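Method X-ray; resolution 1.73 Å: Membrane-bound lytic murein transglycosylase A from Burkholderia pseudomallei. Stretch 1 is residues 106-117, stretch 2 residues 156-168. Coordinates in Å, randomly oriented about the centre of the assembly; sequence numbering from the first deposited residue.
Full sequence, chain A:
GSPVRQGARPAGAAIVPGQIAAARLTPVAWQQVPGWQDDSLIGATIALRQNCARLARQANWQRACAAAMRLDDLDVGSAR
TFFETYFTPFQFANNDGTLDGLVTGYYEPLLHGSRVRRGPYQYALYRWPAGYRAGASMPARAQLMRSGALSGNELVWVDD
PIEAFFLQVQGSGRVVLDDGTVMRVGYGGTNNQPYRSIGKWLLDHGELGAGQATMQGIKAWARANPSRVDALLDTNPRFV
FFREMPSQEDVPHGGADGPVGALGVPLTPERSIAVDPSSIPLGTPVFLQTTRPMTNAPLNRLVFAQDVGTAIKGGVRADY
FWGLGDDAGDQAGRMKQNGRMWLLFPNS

Stretch 1, residues 106-117: YYEPLLHGSRVR
Stretch 2 (156-168) VWVDDPIEAFFLQ

Stretch 1 carries strands 106-108 and 110-114; stretch 2 runs from strand 156-158 through a turn into helix 161-168. Strand 110-114 meets strand 156-158 at 126° and the helix at 127° between N-to-C directions, with axes 4.5 and 9.2 Å apart.

Tyr 107 (chi1 77°, p) reaches the helix through water 1, which lies 2.8 Å from Tyr 107 OH and donates to Phe 166 O at 2.7 Å. Pro 109 (phi/psi -60/142) points toward the helix, its CB 3.9 Å from Leu 167 CD1. Leu 111 (m, chi2 80°) fills the apolar centre: its CD2 lies 3.9 Å from Leu 167 CD2 and 4.1 Å from Val 158 CG2. At His 112 (m, chi2 96°), N donates to water 2 at 3.1 Å, and that water donates to Glu 163 OE1 at 2.9 Å.

Gly 113 (-148/-170), with no side chain, pairs antiparallel with Val 158, CA to CA 3.9 Å. Ser 114 (-147/153, t) and Trp 157 (-117/127) form the hydrogen-bonded pair, each giving its N-H to the other's carbonyl: Ser 114 N to Trp 157 O, 2.8 Å; Trp 157 N to Ser 114 O, 2.9 Å, 162°. Ser 114 OG donates to Val 116 O at 3.1 Å. Arg 117 CB stands 3.8 Å from the Trp 157 six-membered-ring centroid, 16° off its normal, a CH-pi contact.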

# COMPACT_ATOMS: atom_id res chain seq x y z
N TYR A 106 0.59 -2.58 1.71
CA TYR A 106 0.80 -1.13 1.87
C TYR A 106 -0.42 -0.39 1.34
O TYR A 106 -1.35 -0.99 0.76
CB TYR A 106 2.07 -0.65 1.19
CG TYR A 106 2.19 -0.66 -0.33
CD1 TYR A 106 2.13 -1.86 -1.07
CD2 TYR A 106 2.44 0.55 -1.02
CE1 TYR A 106 2.33 -1.80 -2.46
CE2 TYR A 106 2.67 0.59 -2.37
CZ TYR A 106 2.58 -0.60 -3.08
OH TYR A 106 2.82 -0.53 -4.44
N TYR A 107 -0.45 0.92 1.61
CA TYR A 107 -1.60 1.75 1.26
C TYR A 107 -1.11 3.17 1.07
O TYR A 107 0.06 3.49 1.34
CB TYR A 107 -2.69 1.70 2.36
CG TYR A 107 -2.38 2.54 3.58
CD1 TYR A 107 -1.35 2.20 4.43
CD2 TYR A 107 -3.18 3.63 3.89
CE1 TYR A 107 -1.11 2.95 5.59
CE2 TYR A 107 -2.95 4.39 5.05
CZ TYR A 107 -1.91 4.04 5.87
OH TYR A 107 -1.71 4.76 7.02
N GLU A 108 -2.02 4.01 0.59
CA GLU A 108 -1.72 5.44 0.50
C GLU A 108 -2.61 6.20 1.46
O GLU A 108 -3.84 6.16 1.32
CB GLU A 108 -1.93 5.90 -0.92
CG GLU A 108 -1.80 7.41 -1.03
CD GLU A 108 -0.38 7.85 -1.29
OE1 GLU A 108 0.56 7.13 -0.83
OE2 GLU A 108 -0.21 8.91 -1.95
N PRO A 109 -2.07 6.88 2.49
CA PRO A 109 -2.94 7.64 3.39
C PRO A 109 -3.70 8.71 2.61
O PRO A 109 -3.17 9.31 1.68
CB PRO A 109 -1.95 8.28 4.37
CG PRO A 109 -0.74 7.42 4.39
CD PRO A 109 -0.65 6.90 2.91
N LEU A 110 -4.96 8.91 3.00
CA LEU A 110 -5.77 9.94 2.34
C LEU A 110 -6.40 10.77 3.44
O LEU A 110 -7.21 10.26 4.23
CB LEU A 110 -6.82 9.33 1.41
CG LEU A 110 -7.74 10.41 0.83
CD1 LEU A 110 -7.79 10.35 -0.66
CD2 LEU A 110 -9.10 10.20 1.42
N LEU A 111 -5.95 12.02 3.56
CA LEU A 111 -6.47 12.92 4.57
C LEU A 111 -7.32 14.00 3.92
O LEU A 111 -7.34 14.16 2.71
CB LEU A 111 -5.32 13.57 5.37
CG LEU A 111 -4.54 12.54 6.22
CD1 LEU A 111 -3.54 11.77 5.40
CD2 LEU A 111 -3.79 13.32 7.35
N HIS A 112 -8.04 14.76 4.74
CA HIS A 112 -8.83 15.87 4.24
C HIS A 112 -8.39 17.14 4.95
O HIS A 112 -8.37 17.17 6.17
CB HIS A 112 -10.31 15.62 4.47
CG HIS A 112 -10.80 14.44 3.71
ND1 HIS A 112 -10.91 13.18 4.28
CD2 HIS A 112 -11.14 14.30 2.41
CE1 HIS A 112 -11.31 12.33 3.35
NE2 HIS A 112 -11.44 12.98 2.21
N GLY A 113 -8.04 18.16 4.20
CA GLY A 113 -7.49 19.35 4.80
C GLY A 113 -7.84 20.62 4.06
O GLY A 113 -8.69 20.63 3.15
N SER A 114 -7.19 21.70 4.48
CA SER A 114 -7.35 23.03 3.91
C SER A 114 -5.99 23.71 4.01
O SER A 114 -5.24 23.45 4.95
CB SER A 114 -8.39 23.86 4.70
OG SER A 114 -8.48 25.19 4.16
N ARG A 115 -5.73 24.66 3.10
CA ARG A 115 -4.53 25.47 3.21
C ARG A 115 -4.61 26.52 4.32
O ARG A 115 -3.58 27.07 4.72
CB ARG A 115 -4.24 26.13 1.86
CG ARG A 115 -4.03 25.15 0.68
CD ARG A 115 -3.67 25.87 -0.62
NE ARG A 115 -3.32 24.91 -1.67
CZ ARG A 115 -2.10 24.41 -1.86
NH1 ARG A 115 -1.08 24.80 -1.10
NH2 ARG A 115 -1.89 23.52 -2.81
N VAL A 116 -5.80 26.79 4.86
CA VAL A 116 -5.89 27.70 5.99
C VAL A 116 -6.60 26.98 7.12
O VAL A 116 -7.40 26.06 6.89
CB VAL A 116 -6.60 29.02 5.63
CG1 VAL A 116 -6.07 29.57 4.34
CG2 VAL A 116 -8.10 28.82 5.56
N ARG A 117 -6.28 27.37 8.35
CA ARG A 117 -6.97 26.82 9.50
C ARG A 117 -8.41 27.34 9.55
O ARG A 117 -8.62 28.55 9.53
CB ARG A 117 -6.21 27.16 10.77
CG ARG A 117 -6.94 26.64 12.00
CD ARG A 117 -6.18 26.78 13.29
NE ARG A 117 -6.34 28.13 13.83
CZ ARG A 117 -7.29 28.50 14.70
NH1 ARG A 117 -8.18 27.63 15.15
NH2 ARG A 117 -7.34 29.77 15.13
N VAL A 156 -0.12 22.59 5.82
CA VAL A 156 -1.53 22.43 5.52
C VAL A 156 -2.22 22.00 6.81
O VAL A 156 -1.56 21.53 7.76
CB VAL A 156 -1.69 21.38 4.38
CG1 VAL A 156 -1.24 19.99 4.84
CG2 VAL A 156 -3.10 21.32 3.86
N TRP A 157 -3.55 22.14 6.87
CA TRP A 157 -4.31 21.82 8.06
C TRP A 157 -5.30 20.69 7.80
O TRP A 157 -6.11 20.78 6.88
CB TRP A 157 -5.07 23.07 8.56
CG TRP A 157 -4.15 24.20 8.88
CD1 TRP A 157 -3.59 25.10 7.98
CD2 TRP A 157 -3.66 24.54 10.15
NE1 TRP A 157 -2.79 25.99 8.66
CE2 TRP A 157 -2.81 25.67 10.00
CE3 TRP A 157 -3.85 24.00 11.44
CZ2 TRP A 157 -2.16 26.26 11.08
CZ3 TRP A 157 -3.21 24.60 12.51
CH2 TRP A 157 -2.37 25.71 12.32
N VAL A 158 -5.27 19.63 8.62
CA VAL A 158 -6.14 18.50 8.35
C VAL A 158 -7.20 18.32 9.45
O VAL A 158 -7.25 19.06 10.44
CB VAL A 158 -5.31 17.20 8.11
CG1 VAL A 158 -4.33 17.38 6.97
CG2 VAL A 158 -4.52 16.76 9.41
N ASP A 159 -8.04 17.31 9.22
CA ASP A 159 -9.34 16.98 9.81
C ASP A 159 -9.24 16.30 11.15
O ASP A 159 -10.18 16.35 11.96
CB ASP A 159 -10.00 15.94 8.87
CG ASP A 159 -11.34 16.30 8.52
OD1 ASP A 159 -11.76 17.38 9.00
OD2 ASP A 159 -11.99 15.53 7.82
N ASP A 160 -8.13 15.60 11.39
CA ASP A 160 -8.10 14.60 12.43
C ASP A 160 -6.67 14.47 12.93
O ASP A 160 -5.75 14.32 12.09
CB ASP A 160 -8.61 13.28 11.87
CG ASP A 160 -8.80 12.24 12.94
OD1 ASP A 160 -7.78 11.78 13.49
OD2 ASP A 160 -9.96 11.93 13.25
N PRO A 161 -6.43 14.47 14.24
CA PRO A 161 -5.04 14.43 14.74
C PRO A 161 -4.50 13.01 14.71
O PRO A 161 -3.28 12.82 14.60
CB PRO A 161 -5.16 15.00 16.17
CG PRO A 161 -6.54 14.65 16.59
CD PRO A 161 -7.40 14.74 15.31
N ILE A 162 -5.40 12.02 14.78
CA ILE A 162 -5.00 10.61 14.66
C ILE A 162 -4.57 10.29 13.23
O ILE A 162 -3.54 9.64 13.01
CB ILE A 162 -6.13 9.66 15.12
CG1 ILE A 162 -6.62 10.01 16.53
CG2 ILE A 162 -5.68 8.18 15.01
CD1 ILE A 162 -5.64 9.68 17.62
N GLU A 163 -5.34 10.75 12.23
CA GLU A 163 -4.89 10.62 10.85
C GLU A 163 -3.55 11.31 10.60
O GLU A 163 -2.71 10.79 9.86
CB GLU A 163 -5.94 11.16 9.89
CG GLU A 163 -7.26 10.44 10.01
CD GLU A 163 -8.33 10.90 9.03
OE1 GLU A 163 -7.99 11.47 7.98
OE2 GLU A 163 -9.53 10.66 9.32
N ALA A 164 -3.35 12.52 11.15
CA ALA A 164 -2.08 13.21 11.00
C ALA A 164 -0.94 12.37 11.57
O ALA A 164 0.13 12.25 10.97
CB ALA A 164 -2.14 14.58 11.71
N PHE A 165 -1.16 11.81 12.76
CA PHE A 165 -0.18 10.95 13.40
C PHE A 165 0.18 9.77 12.53
O PHE A 165 1.36 9.43 12.40
CB PHE A 165 -0.77 10.47 14.72
CG PHE A 165 0.15 9.65 15.54
CD1 PHE A 165 0.25 8.26 15.34
CD2 PHE A 165 0.92 10.26 16.56
CE1 PHE A 165 1.10 7.47 16.14
CE2 PHE A 165 1.76 9.48 17.39
CZ PHE A 165 1.84 8.10 17.18
N PHE A 166 -0.81 9.10 11.95
CA PHE A 166 -0.48 7.94 11.12
C PHE A 166 0.05 8.31 9.76
O PHE A 166 0.78 7.51 9.16
CB PHE A 166 -1.68 7.00 11.01
CG PHE A 166 -1.87 6.22 12.29
CD1 PHE A 166 -0.90 5.30 12.69
CD2 PHE A 166 -2.92 6.48 13.14
CE1 PHE A 166 -1.02 4.63 13.89
CE2 PHE A 166 -3.05 5.79 14.33
CZ PHE A 166 -2.11 4.88 14.72
N LEU A 167 -0.22 9.53 9.28
CA LEU A 167 0.48 9.98 8.09
C LEU A 167 1.96 10.16 8.39
O LEU A 167 2.80 9.83 7.55
CB LEU A 167 -0.15 11.29 7.59
CG LEU A 167 0.57 12.06 6.50
CD1 LEU A 167 0.40 11.25 5.23
CD2 LEU A 167 -0.07 13.38 6.28
N GLN A 168 2.29 10.69 9.58
CA GLN A 168 3.68 10.74 10.00
C GLN A 168 4.33 9.36 10.05
O GLN A 168 5.48 9.21 9.66
CB GLN A 168 3.82 11.40 11.37
CG GLN A 168 3.68 12.88 11.31
CD GLN A 168 3.66 13.47 12.70
OE1 GLN A 168 2.92 13.03 13.57
NE2 GLN A 168 4.44 14.52 12.88
O HOH W 1 0.46 4.87 8.72
O HOH W 2 -7.55 14.36 7.76
O HOH W 3 -10.10 12.85 6.89